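Local coordinates for protein iron-containing alcohol dehydrogenase (Ralstonia eutropha, PDB 3JZD) that probably reduces maleylacetate to 3-oxoadipate with NADH or NADPH in the breakdown of aromatic compounds, and binds NAD between the two domains of each subunit, at residues Q6-E11 with D187-M192; A21-Q26 with T152-P157; D156-V161 with A215-R220; M195-I200 with I283-G288; G251-P256 with D322-I327. All blocks are in the same frame, centred on the assembly; numbering follows the deposited sequence.

Interaction 1 of 5, residues Q6-E11 with D187-M192; sequences QPFIYE and DANPVM
Phe8 and Asn189 each hold CG between the backbone N and the carbonyl carbon (chi1 58° and 74°). CB of Asn189 lies 3.7 Å from CD1 of Phe8, and the two side chains cross at about a right angle. Tyr10 instead has CG anti to its backbone N; its ring lies beside the first turn of helix 190-212. Pro190 closes on Phe8 tip to tip: its CD lies over one face of the ring, 3.6 Å from the centroid and displaced toward the rim, in a CH-pi contact. At Tyr10, CE1 takes most of the packing, with Val191 CG1 at 3.5 Å and CE of Met192, a selenomethionine, at 3.6 Å, both coming in obliquely. Asn189 is the N-cap of helix 190-212. Its OD1 accepts an almost straight bond of 2.9 Å from Met192 N, which stands above the amide carbonyl plane, and a weak one from Val191 N; the same oxygen lies at the edge of the Tyr10 ring. The amide thereby keeps OD1 on the helix end while ND2 faces the strand through water. One water accepts a hydrogen bond from ND2 and donates to both Ile9 O and Asp187 O, the latter at 2.6 Å; a second links ND2 to Glu11 O by weak bonds. Strand 8-19 continues the sheet across the dimer interface, where residues 8-11 pair antiparallel with a strand of the second subunit. Trp228 of that subunit meets Tyr10 edge-to-face, and its Arg16 forms a salt bridge with Glu11.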
# COMPACT_ATOMS: atom_id res chain seq x y z
N GLN A 6 5.86 -2.83 -17.52
CA GLN A 6 7.16 -2.13 -17.54
C GLN A 6 7.79 -2.30 -16.15
O GLN A 6 7.07 -2.39 -15.18
CB GLN A 6 6.98 -0.63 -17.86
N PRO A 7 9.12 -2.34 -16.05
CA PRO A 7 9.77 -2.50 -14.74
C PRO A 7 9.56 -1.28 -13.82
O PRO A 7 9.29 -0.20 -14.31
CB PRO A 7 11.24 -2.66 -15.10
CG PRO A 7 11.39 -1.91 -16.31
CD PRO A 7 10.12 -2.06 -17.10
N PHE A 8 9.69 -1.45 -12.50
CA PHE A 8 9.50 -0.34 -11.59
C PHE A 8 10.13 -0.64 -10.25
O PHE A 8 10.47 -1.77 -9.97
CB PHE A 8 7.98 -0.04 -11.40
CG PHE A 8 7.19 -1.24 -10.89
CD1 PHE A 8 7.09 -1.48 -9.54
CD2 PHE A 8 6.59 -2.13 -11.78
CE1 PHE A 8 6.38 -2.58 -9.07
CE2 PHE A 8 5.89 -3.21 -11.33
CZ PHE A 8 5.79 -3.46 -9.96
N ILE A 9 10.29 0.41 -9.44
CA ILE A 9 10.75 0.28 -8.08
C ILE A 9 9.68 0.89 -7.20
O ILE A 9 9.35 2.07 -7.35
CB ILE A 9 12.10 0.95 -7.81
CG1 ILE A 9 13.19 0.20 -8.59
CG2 ILE A 9 12.40 0.90 -6.30
CD1 ILE A 9 14.61 0.76 -8.46
N TYR A 10 9.11 0.09 -6.32
CA TYR A 10 8.08 0.52 -5.44
C TYR A 10 8.69 0.71 -4.09
O TYR A 10 9.43 -0.15 -3.60
CB TYR A 10 6.97 -0.53 -5.34
CG TYR A 10 5.97 -0.28 -4.22
CD1 TYR A 10 4.85 0.49 -4.42
CD2 TYR A 10 6.15 -0.84 -2.95
CE1 TYR A 10 3.95 0.70 -3.43
CE2 TYR A 10 5.24 -0.63 -1.96
CZ TYR A 10 4.15 0.13 -2.21
OH TYR A 10 3.24 0.34 -1.24
N GLU A 11 8.34 1.82 -3.48
CA GLU A 11 8.76 2.09 -2.13
C GLU A 11 7.55 2.52 -1.32
O GLU A 11 6.70 3.34 -1.77
CB GLU A 11 9.85 3.15 -2.10
CG GLU A 11 11.19 2.54 -2.39
CD GLU A 11 12.33 3.54 -2.38
OE1 GLU A 11 12.14 4.65 -2.98
OE2 GLU A 11 13.42 3.17 -1.81
N ASP A 187 7.43 7.95 -13.02
CA ASP A 187 7.79 6.81 -12.15
C ASP A 187 6.55 6.09 -11.60
O ASP A 187 6.53 5.52 -10.50
CB ASP A 187 8.73 7.25 -11.02
CG ASP A 187 8.15 8.36 -10.14
OD1 ASP A 187 7.20 9.06 -10.57
OD2 ASP A 187 8.66 8.52 -9.01
N ALA A 188 5.50 6.12 -12.41
CA ALA A 188 4.28 5.43 -12.12
C ALA A 188 4.57 3.97 -11.84
O ALA A 188 5.49 3.40 -12.43
CB ALA A 188 3.34 5.53 -13.33
N ASN A 189 3.85 3.39 -10.88
CA ASN A 189 3.91 1.94 -10.70
C ASN A 189 2.48 1.39 -10.43
O ASN A 189 1.56 2.15 -10.06
CB ASN A 189 4.94 1.55 -9.64
CG ASN A 189 4.49 1.86 -8.25
OD1 ASN A 189 3.47 1.33 -7.80
ND2 ASN A 189 5.25 2.70 -7.55
N PRO A 190 2.29 0.05 -10.62
CA PRO A 190 0.95 -0.56 -10.52
C PRO A 190 0.26 -0.43 -9.18
O PRO A 190 -0.97 -0.38 -9.10
CB PRO A 190 1.20 -2.03 -10.85
CG PRO A 190 2.51 -2.02 -11.63
CD PRO A 190 3.30 -0.88 -11.13
N VAL A 191 1.05 -0.39 -8.11
CA VAL A 191 0.46 -0.30 -6.80
C VAL A 191 -0.02 1.12 -6.55
O VAL A 191 -1.13 1.36 -6.12
CB VAL A 191 1.42 -0.83 -5.72
CG1 VAL A 191 0.83 -0.63 -4.41
CG2 VAL A 191 1.70 -2.36 -5.99
N MSE A 192 0.82 2.09 -6.87
CA MSE A 192 0.44 3.49 -6.75
C MSE A 192 -0.79 3.77 -7.67
O MSE A 192 -1.74 4.48 -7.29
CB MSE A 192 1.62 4.39 -7.08
CG MSE A 192 2.70 4.35 -6.02
SE MSE A 192 2.11 5.28 -4.40
CE MSE A 192 3.03 4.21 -3.06
O HOH W 1 7.81 4.06 -8.77
O HOH W 2 5.99 4.05 -4.93

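Interaction 2 of 5, residues A21-Q26 with T152-P157; sequences AGSSSQ and TVIYDP
Both carboxylate oxygens of Asp156 bind the turn, through the backbone N of Gly22 and of Ser24 and the Ser24 hydroxyl. OD2 accepts two hydrogen bonds from one residue: the hydroxyl OG of Ser24 at 2.7 Å, arriving on the anti side close to the carboxylate plane, and Ser24 N at 3.0 Å, which comes from well above that plane. OD1 takes Gly22 N at 2.9 Å, again from above the plane. CG of Asp156 is anti to the backbone N (chi1 -170°), on the side of the turn, and the several bonds hold the carboxylate and fix its rotation; within a buried contact they would also be expected to stabilise its negative charge. Ser23 turns OG toward the end of the strand, 2.8 Å from Tyr155 O, a weak bond at most, since Gly20 O is also within reach of the same proton. The same OG packs against CG2 of Ile154 and CB of Asp156. Farther out, the Pro157 ring lies against the backbone of Ala21, its CD 3.5 Å from Ala21 N, and CG meets Ala21 CB at 4.0 Å. The Tyr155 hydroxyl is hydrogen-bonded to Glu127, and its ring packs on helix 217-236. The carboxylate-bound turn thus joins the link between strand 8-19 and helix 27-33 to the C-terminal end of the neighbouring parallel strand 152-155, in the Rossmann-like N-terminal domain of iron-containing alcohol dehydrogenases.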
# COMPACT_ATOMS: atom_id res chain seq x y z
N ALA A 21 -14.79 7.16 12.53
CA ALA A 21 -15.53 8.13 13.31
C ALA A 21 -15.18 7.96 14.77
O ALA A 21 -15.25 6.87 15.32
CB ALA A 21 -17.05 7.94 13.12
N GLY A 22 -14.75 9.05 15.40
CA GLY A 22 -14.39 9.01 16.81
C GLY A 22 -12.94 8.70 17.10
O GLY A 22 -12.55 8.72 18.27
N SER A 23 -12.15 8.42 16.06
CA SER A 23 -10.77 8.06 16.24
C SER A 23 -9.94 9.13 16.95
O SER A 23 -8.97 8.79 17.62
CB SER A 23 -10.12 7.70 14.89
OG SER A 23 -9.96 8.86 14.05
N SER A 24 -10.29 10.40 16.82
CA SER A 24 -9.51 11.45 17.49
C SER A 24 -9.51 11.28 18.99
O SER A 24 -8.60 11.79 19.68
CB SER A 24 -9.96 12.84 17.09
OG SER A 24 -11.26 13.05 17.54
N SER A 25 -10.49 10.55 19.53
CA SER A 25 -10.50 10.25 20.97
C SER A 25 -9.34 9.37 21.44
O SER A 25 -9.17 9.18 22.62
CB SER A 25 -11.79 9.57 21.41
OG SER A 25 -11.85 8.24 20.94
N GLN A 26 -8.56 8.81 20.53
CA GLN A 26 -7.47 7.94 20.91
C GLN A 26 -6.17 8.68 20.79
O GLN A 26 -5.12 8.07 20.82
CB GLN A 26 -7.43 6.71 19.98
CG GLN A 26 -8.72 5.93 19.99
CD GLN A 26 -8.77 4.83 18.94
OE1 GLN A 26 -7.75 4.43 18.36
NE2 GLN A 26 -9.98 4.33 18.68
N THR A 152 2.23 9.16 12.73
CA THR A 152 0.89 8.65 12.85
C THR A 152 -0.09 9.66 12.35
O THR A 152 0.06 10.86 12.58
CB THR A 152 0.61 8.29 14.32
OG1 THR A 152 1.60 7.35 14.75
CG2 THR A 152 -0.84 7.71 14.54
N VAL A 153 -1.09 9.17 11.65
CA VAL A 153 -2.18 9.97 11.12
C VAL A 153 -3.44 9.38 11.74
O VAL A 153 -3.59 8.17 11.83
CB VAL A 153 -2.25 9.84 9.63
CG1 VAL A 153 -3.40 10.66 9.07
CG2 VAL A 153 -0.88 10.22 8.97
N ILE A 154 -4.31 10.25 12.25
CA ILE A 154 -5.55 9.88 12.84
C ILE A 154 -6.61 10.52 11.97
O ILE A 154 -6.72 11.76 11.93
CB ILE A 154 -5.68 10.43 14.28
CG1 ILE A 154 -4.60 9.81 15.16
CG2 ILE A 154 -7.11 10.21 14.81
CD1 ILE A 154 -4.59 10.35 16.61
N TYR A 155 -7.35 9.69 11.24
CA TYR A 155 -8.40 10.20 10.36
C TYR A 155 -9.72 10.04 11.05
O TYR A 155 -10.16 8.90 11.24
CB TYR A 155 -8.47 9.43 9.04
CG TYR A 155 -7.41 9.77 8.06
CD1 TYR A 155 -7.38 11.04 7.48
CD2 TYR A 155 -6.48 8.81 7.64
CE1 TYR A 155 -6.43 11.36 6.54
CE2 TYR A 155 -5.52 9.11 6.72
CZ TYR A 155 -5.52 10.41 6.16
OH TYR A 155 -4.58 10.76 5.24
N ASP A 156 -10.36 11.16 11.40
CA ASP A 156 -11.64 11.16 12.10
C ASP A 156 -12.62 11.98 11.26
O ASP A 156 -12.55 13.20 11.25
CB ASP A 156 -11.51 11.77 13.52
CG ASP A 156 -12.73 11.57 14.36
OD1 ASP A 156 -13.78 11.24 13.79
OD2 ASP A 156 -12.64 11.71 15.59
N PRO A 157 -13.51 11.30 10.53
CA PRO A 157 -14.48 12.00 9.71
C PRO A 157 -15.39 12.96 10.50
O PRO A 157 -15.94 13.87 9.91
CB PRO A 157 -15.31 10.88 9.13
CG PRO A 157 -15.15 9.79 10.09
CD PRO A 157 -13.75 9.85 10.51

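Interaction 3 of 5, residues D156-V161 with A215-R220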
# COMPACT_ATOMS: atom_id res chain seq x y z
N ASP A 156 -10.36 11.16 11.40
CA ASP A 156 -11.64 11.16 12.10
C ASP A 156 -12.62 11.98 11.26
O ASP A 156 -12.55 13.20 11.25
CB ASP A 156 -11.51 11.77 13.52
CG ASP A 156 -12.73 11.57 14.36
OD1 ASP A 156 -13.78 11.24 13.79
OD2 ASP A 156 -12.64 11.71 15.59
N PRO A 157 -13.51 11.30 10.53
CA PRO A 157 -14.48 12.00 9.71
C PRO A 157 -15.39 12.96 10.50
O PRO A 157 -15.94 13.87 9.91
CB PRO A 157 -15.31 10.88 9.13
CG PRO A 157 -15.15 9.79 10.09
CD PRO A 157 -13.75 9.85 10.51
N ALA A 158 -15.54 12.76 11.80
CA ALA A 158 -16.32 13.70 12.63
C ALA A 158 -15.69 15.10 12.62
O ALA A 158 -16.40 16.09 12.76
CB ALA A 158 -16.39 13.20 14.02
N LEU A 159 -14.37 15.18 12.47
CA LEU A 159 -13.69 16.47 12.42
C LEU A 159 -13.80 17.14 11.04
O LEU A 159 -13.35 18.25 10.87
CB LEU A 159 -12.21 16.37 12.85
CG LEU A 159 -11.93 15.84 14.27
CD1 LEU A 159 -10.45 16.03 14.66
CD2 LEU A 159 -12.82 16.44 15.31
N THR A 160 -14.37 16.46 10.05
CA THR A 160 -14.57 17.05 8.73
C THR A 160 -16.02 17.43 8.50
O THR A 160 -16.33 18.02 7.50
CB THR A 160 -14.08 16.12 7.59
OG1 THR A 160 -14.85 14.93 7.58
CG2 THR A 160 -12.68 15.74 7.81
N VAL A 161 -16.91 17.11 9.43
CA VAL A 161 -18.34 17.43 9.26
C VAL A 161 -18.55 18.94 9.02
O VAL A 161 -19.30 19.33 8.15
CB VAL A 161 -19.20 16.92 10.47
CG1 VAL A 161 -20.60 17.61 10.52
CG2 VAL A 161 -19.32 15.43 10.42
N ALA A 215 -23.25 16.20 7.20
CA ALA A 215 -23.17 15.47 8.49
C ALA A 215 -23.18 13.95 8.30
O ALA A 215 -23.18 13.21 9.25
CB ALA A 215 -24.33 15.89 9.45
N ASP A 216 -23.18 13.48 7.07
CA ASP A 216 -23.20 12.04 6.81
C ASP A 216 -21.79 11.49 7.06
O ASP A 216 -20.89 11.74 6.29
CB ASP A 216 -23.64 11.84 5.36
CG ASP A 216 -23.65 10.41 4.92
OD1 ASP A 216 -23.10 9.56 5.62
OD2 ASP A 216 -24.21 10.15 3.83
N LEU A 217 -21.59 10.77 8.17
CA LEU A 217 -20.25 10.30 8.52
C LEU A 217 -19.72 9.23 7.54
O LEU A 217 -18.53 9.11 7.42
CB LEU A 217 -20.16 9.82 9.98
CG LEU A 217 -20.34 10.93 11.01
CD1 LEU A 217 -20.56 10.33 12.42
CD2 LEU A 217 -19.15 11.84 10.98
N ASP A 218 -20.60 8.51 6.83
CA ASP A 218 -20.11 7.56 5.83
C ASP A 218 -19.57 8.30 4.60
O ASP A 218 -18.51 7.94 4.11
CB ASP A 218 -21.21 6.62 5.37
CG ASP A 218 -21.61 5.60 6.46
OD1 ASP A 218 -20.77 5.14 7.26
OD2 ASP A 218 -22.79 5.24 6.44
N ALA A 219 -20.29 9.33 4.15
CA ALA A 219 -19.81 10.14 3.03
C ALA A 219 -18.52 10.81 3.43
O ALA A 219 -17.58 10.86 2.66
CB ALA A 219 -20.83 11.19 2.61
N ARG A 220 -18.45 11.33 4.64
CA ARG A 220 -17.22 11.94 5.09
C ARG A 220 -16.06 10.90 5.16
O ARG A 220 -14.94 11.23 4.80
CB ARG A 220 -17.38 12.64 6.44
CG ARG A 220 -18.19 13.96 6.46
CD ARG A 220 -17.61 15.02 5.55
NE ARG A 220 -18.27 16.31 5.71
CZ ARG A 220 -17.85 17.44 5.14
NH1 ARG A 220 -16.78 17.44 4.34
NH2 ARG A 220 -18.48 18.57 5.34
O HOH W 3 -14.32 13.91 5.38
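Arg220 and Thr160 slide past each other in opposite directions, the hydroxyl OG1 of Thr160 lying 3.4 Å from CD of Arg220. Beyond it, Thr160 C lies over the centre of one face of the guanidinium. NH2 then reaches Val161 O at 3.0 Å in a weak bond. Beside this polar patch, Val161 CG2 meets Leu217 CD2 at 3.6 Å, and Pro157 CB packs on Arg220 CB at 3.8 Å. One water donates both to Thr160 OG1 and to Arg220 O, tying the turn to the helix a second time.

What holds these groups begins within the turn: Thr160 OG1 and N both donate to Pro157 O from the same face of its plane, and Asp156 OD1 makes an Asx turn with Ala158 N. Asp216, the N-cap of helix 217-236, steadies the other side through OD1, which accepts from Ala219 N and weakly from Asp218 N. Arg220 is bound further by Ser168, Tyr123, Pro214 O and Leu163 O. Leu159 and Thr160 touch NAD, so the cofactor-lining turn rests on a buried arginine whose positive charge is probably stabilised by surrounding carbonyl oxygens and hydroxyls.

Interaction 4 of 5, residues M195-I200 with I283-G288; sequences MAEEGI and IRRATG
Glu197 OE2 is gripped by two nitrogens of Arg285, NE at 2.8 Å and, more weakly, NH2 at 3.1 Å. The second oxygen, OE1, takes NH2 at 2.9 Å, completing a side-on bidentate salt bridge whose two main bonds, NE to OE2 and NH2 to OE1, use the syn lone pairs. Carboxylate and guanidinium planes are only 16° apart, an arrangement that suits both of these bonds. The stems cross at about a right angle: Glu197 runs out extended from a CG anti to its backbone N, whereas Arg285 bends at chi3 (61°), which places NE beside OE2; the carboxylate lies at the guanidinium edge. Arg282 adds another salt bridge, to OE1, so the buried glutamate faces two arginines and would be expected to stay ionised.

Beside this pair the helices pack through small and branched side chains. Ala286 CB sits 3.4 Å from Glu197 O and also touches CG of Glu197 and CG2 of Ile200. That CG2 meets Thr287 CG2 at 3.5 Å, while CD1 of Ile200 reaches Ile283 CG1 at 3.9 Å. Gly288, with positive phi, forms a Schellman motif at the C-terminal end of the helix. The segment axes approach to 8.7 Å and cross at -36°, placing two helices of the all-helical C-terminal domain side by side. Leu183 and helix 165-182 cover Ile200 and Ile283, and helix 294-304 packs on Ile283 and Thr287.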
# COMPACT_ATOMS: atom_id res chain seq x y z
N MSE A 195 -3.99 2.46 -6.13
CA MSE A 195 -4.50 3.31 -5.09
C MSE A 195 -5.02 4.63 -5.70
O MSE A 195 -6.02 5.18 -5.20
CB MSE A 195 -3.45 3.55 -4.01
CG MSE A 195 -2.91 2.26 -3.39
SE MSE A 195 -1.61 2.72 -2.02
CE MSE A 195 -2.81 3.46 -0.75
N ALA A 196 -4.36 5.10 -6.77
CA ALA A 196 -4.79 6.34 -7.45
C ALA A 196 -6.22 6.21 -7.93
O ALA A 196 -7.07 7.03 -7.65
CB ALA A 196 -3.88 6.62 -8.62
N GLU A 197 -6.49 5.16 -8.67
CA GLU A 197 -7.79 4.97 -9.21
C GLU A 197 -8.87 4.78 -8.16
O GLU A 197 -9.97 5.30 -8.32
CB GLU A 197 -7.77 3.82 -10.20
CG GLU A 197 -9.01 3.75 -10.94
CD GLU A 197 -8.98 2.78 -12.12
OE1 GLU A 197 -7.87 2.22 -12.49
OE2 GLU A 197 -10.10 2.64 -12.66
N GLU A 198 -8.58 3.99 -7.12
CA GLU A 198 -9.50 3.82 -5.98
C GLU A 198 -9.77 5.16 -5.23
O GLU A 198 -10.90 5.46 -4.78
CB GLU A 198 -8.89 2.80 -5.01
CG GLU A 198 -9.60 2.63 -3.72
CD GLU A 198 -10.89 1.83 -3.85
OE1 GLU A 198 -11.38 1.65 -4.99
OE2 GLU A 198 -11.36 1.36 -2.79
N GLY A 199 -8.73 5.92 -5.06
CA GLY A 199 -8.88 7.25 -4.44
C GLY A 199 -9.82 8.14 -5.26
O GLY A 199 -10.72 8.80 -4.71
N ILE A 200 -9.64 8.14 -6.59
CA ILE A 200 -10.48 8.96 -7.42
C ILE A 200 -11.92 8.46 -7.30
O ILE A 200 -12.84 9.26 -7.18
CB ILE A 200 -10.00 9.02 -8.92
CG1 ILE A 200 -8.58 9.63 -9.00
CG2 ILE A 200 -10.96 9.86 -9.78
CD1 ILE A 200 -7.95 9.68 -10.42
N ILE A 283 -8.91 7.40 -15.33
CA ILE A 283 -9.57 8.47 -14.62
C ILE A 283 -11.07 8.49 -14.96
O ILE A 283 -11.90 8.71 -14.10
CB ILE A 283 -8.94 9.79 -14.93
CG1 ILE A 283 -7.50 9.84 -14.34
CG2 ILE A 283 -9.83 10.92 -14.42
CD1 ILE A 283 -6.68 11.03 -14.88
N ARG A 284 -11.39 8.24 -16.23
CA ARG A 284 -12.78 8.22 -16.70
C ARG A 284 -13.59 7.12 -16.04
O ARG A 284 -14.71 7.37 -15.57
CB ARG A 284 -12.83 8.07 -18.21
CG ARG A 284 -12.35 9.35 -18.89
CD ARG A 284 -12.09 9.20 -20.40
NE ARG A 284 -13.18 8.52 -21.08
CZ ARG A 284 -13.07 7.48 -21.90
NH1 ARG A 284 -11.88 6.97 -22.24
NH2 ARG A 284 -14.16 6.95 -22.40
N ARG A 285 -13.00 5.93 -15.97
CA ARG A 285 -13.63 4.79 -15.32
C ARG A 285 -13.89 5.11 -13.86
O ARG A 285 -14.96 4.82 -13.35
CB ARG A 285 -12.75 3.55 -15.43
CG ARG A 285 -13.36 2.28 -14.88
CD ARG A 285 -12.53 1.04 -15.23
NE ARG A 285 -11.18 1.10 -14.69
CZ ARG A 285 -10.20 0.23 -14.95
NH1 ARG A 285 -10.42 -0.81 -15.77
NH2 ARG A 285 -8.99 0.38 -14.41
N ALA A 286 -12.91 5.70 -13.18
CA ALA A 286 -13.07 5.97 -11.76
C ALA A 286 -14.08 7.12 -11.46
O ALA A 286 -14.64 7.20 -10.37
CB ALA A 286 -11.69 6.26 -11.13
N THR A 287 -14.29 8.01 -12.42
CA THR A 287 -15.22 9.13 -12.24
C THR A 287 -16.60 8.88 -12.87
O THR A 287 -17.51 9.69 -12.74
CB THR A 287 -14.66 10.43 -12.87
OG1 THR A 287 -14.35 10.19 -14.23
CG2 THR A 287 -13.39 10.92 -12.14
N GLY A 288 -16.78 7.73 -13.51
CA GLY A 288 -18.06 7.39 -14.12
C GLY A 288 -18.36 8.22 -15.35
O GLY A 288 -19.51 8.46 -15.67

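Interaction 5 of 5, residues G251-P256 with D322-I327; sequences GSFNLP and DRAADI. With CA (calcium ion), chain F.
Phe253 leaves its backbone toward helix 321-328, with CG anti to the carbonyl carbon (chi1 -55°). CB and CG make no close contact with the other segment; the far ring atoms do. CE2 meets Ala324 CB at 3.7 Å, and CE1 lies 4.1 Å from Arg323 CD. The tip, CZ, comes within 4.0 Å of that same CD and 3.9 Å of Ile327 CD1. All three partners approach the ring obliquely, while the phenylalanine and isoleucine side chains reach toward each other tip to tip. Arg323 uses its aliphatic part here, bending at chi3 beyond CD. This is apolar packing at the surface of the helical C-terminal domain, where the end of helix 241-253 meets the short helix 321-328; Met316 adds to the packing around Phe253 and Ala324. The preceding residue, Ser252, touches Ile327 CD1 with its OG at 3.5 Å. On another side of helix 321-328, a calcium ion is held by both carboxylate oxygens of Asp326, OD1 at 2.5 Å and OD2 at 2.4 Å, and by two waters. One of these waters donates to Asp322 O, so the backbone one turn earlier belongs to the second shell of the ion.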
# COMPACT_ATOMS: atom_id res chain seq x y z
N GLY A 251 1.61 30.67 -5.81
CA GLY A 251 2.78 31.37 -5.30
C GLY A 251 3.02 32.72 -5.94
O GLY A 251 3.40 33.65 -5.27
N SER A 252 2.78 32.86 -7.23
CA SER A 252 3.06 34.13 -7.89
C SER A 252 1.86 35.07 -7.87
O SER A 252 2.04 36.26 -7.96
CB SER A 252 3.55 33.89 -9.34
OG SER A 252 4.77 33.15 -9.35
N PHE A 253 0.66 34.57 -7.73
CA PHE A 253 -0.51 35.44 -7.77
C PHE A 253 -1.40 35.37 -6.57
O PHE A 253 -2.46 36.00 -6.57
CB PHE A 253 -1.28 35.20 -9.09
CG PHE A 253 -0.40 35.37 -10.28
CD1 PHE A 253 -0.09 36.63 -10.74
CD2 PHE A 253 0.22 34.29 -10.87
CE1 PHE A 253 0.78 36.80 -11.80
CE2 PHE A 253 1.07 34.45 -11.91
CZ PHE A 253 1.37 35.73 -12.37
N ASN A 254 -0.98 34.63 -5.55
CA ASN A 254 -1.72 34.53 -4.28
C ASN A 254 -3.13 33.97 -4.41
O ASN A 254 -4.02 34.36 -3.67
CB ASN A 254 -1.70 35.87 -3.52
CG ASN A 254 -0.33 36.17 -2.91
OD1 ASN A 254 0.16 35.41 -2.08
ND2 ASN A 254 0.29 37.28 -3.30
N LEU A 255 -3.33 33.06 -5.35
CA LEU A 255 -4.65 32.46 -5.53
C LEU A 255 -4.88 31.39 -4.47
O LEU A 255 -3.93 30.73 -4.07
CB LEU A 255 -4.77 31.82 -6.89
CG LEU A 255 -4.48 32.66 -8.10
CD1 LEU A 255 -5.05 31.90 -9.32
CD2 LEU A 255 -5.09 34.07 -7.95
N PRO A 256 -6.13 31.22 -4.00
CA PRO A 256 -6.37 30.23 -2.96
C PRO A 256 -6.07 28.84 -3.49
O PRO A 256 -6.45 28.50 -4.63
CB PRO A 256 -7.85 30.43 -2.60
CG PRO A 256 -8.42 31.19 -3.74
CD PRO A 256 -7.33 32.02 -4.30
N ASP A 322 -0.44 36.58 -19.18
CA ASP A 322 0.78 36.57 -19.96
C ASP A 322 1.97 36.26 -19.04
O ASP A 322 2.82 35.44 -19.41
CB ASP A 322 1.04 37.89 -20.66
CG ASP A 322 0.00 38.24 -21.74
OD1 ASP A 322 -0.62 37.35 -22.37
OD2 ASP A 322 -0.16 39.47 -21.95
N ARG A 323 2.05 36.92 -17.88
CA ARG A 323 3.15 36.69 -16.96
C ARG A 323 3.11 35.26 -16.41
O ARG A 323 4.13 34.60 -16.29
CB ARG A 323 3.12 37.67 -15.80
CG ARG A 323 4.24 37.44 -14.76
CD ARG A 323 4.13 38.37 -13.54
NE ARG A 323 4.21 39.77 -13.92
CZ ARG A 323 5.33 40.50 -14.01
NH1 ARG A 323 6.51 40.01 -13.69
NH2 ARG A 323 5.25 41.76 -14.41
N ALA A 324 1.92 34.79 -16.11
CA ALA A 324 1.74 33.43 -15.63
C ALA A 324 2.27 32.42 -16.64
O ALA A 324 2.85 31.40 -16.24
CB ALA A 324 0.24 33.17 -15.31
N ALA A 325 2.03 32.65 -17.93
CA ALA A 325 2.53 31.72 -18.93
C ALA A 325 4.10 31.77 -18.95
O ALA A 325 4.75 30.73 -19.09
CB ALA A 325 1.97 32.01 -20.30
N ASP A 326 4.68 32.94 -18.81
CA ASP A 326 6.16 33.03 -18.76
C ASP A 326 6.73 32.25 -17.59
O ASP A 326 7.66 31.47 -17.78
CB ASP A 326 6.66 34.45 -18.69
CG ASP A 326 6.36 35.25 -19.96
OD1 ASP A 326 6.48 34.73 -21.10
OD2 ASP A 326 6.01 36.43 -19.82
N ILE A 327 6.17 32.44 -16.40
CA ILE A 327 6.62 31.76 -15.19
C ILE A 327 6.43 30.24 -15.37
O ILE A 327 7.30 29.48 -14.97
CB ILE A 327 5.84 32.20 -13.94
CG1 ILE A 327 6.01 33.70 -13.66
CG2 ILE A 327 6.30 31.43 -12.71
CD1 ILE A 327 4.94 34.29 -12.65
CA CA F . 5.96 36.86 -22.21
O HOH W 4 3.69 36.21 -22.04
O HOH W 5 4.77 38.53 -21.01

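Interactions 1 and 2 reach neighbouring strands of one parallel sheet, 8-19 and 152-155, with centres 30 Å apart. Interaction 3 begins on the residues where interaction 2 ends: they share Asp156 and Pro157, their centres are 11 Å apart, and together they lead from the C-terminal end of strand 152-155 to helix 217-236. Interaction 4 uses helix 190-212, whose start belongs to interaction 1, and its segments alternate along the chain with those of interaction 3. Interaction 5 lies about 37 Å from interaction 2 between centres, on the opposite side of the chain's centre. Interactions 1 and 3 therefore connect the nucleotide-binding sheet to the helical domain, while 4 and 5 pack helices within it.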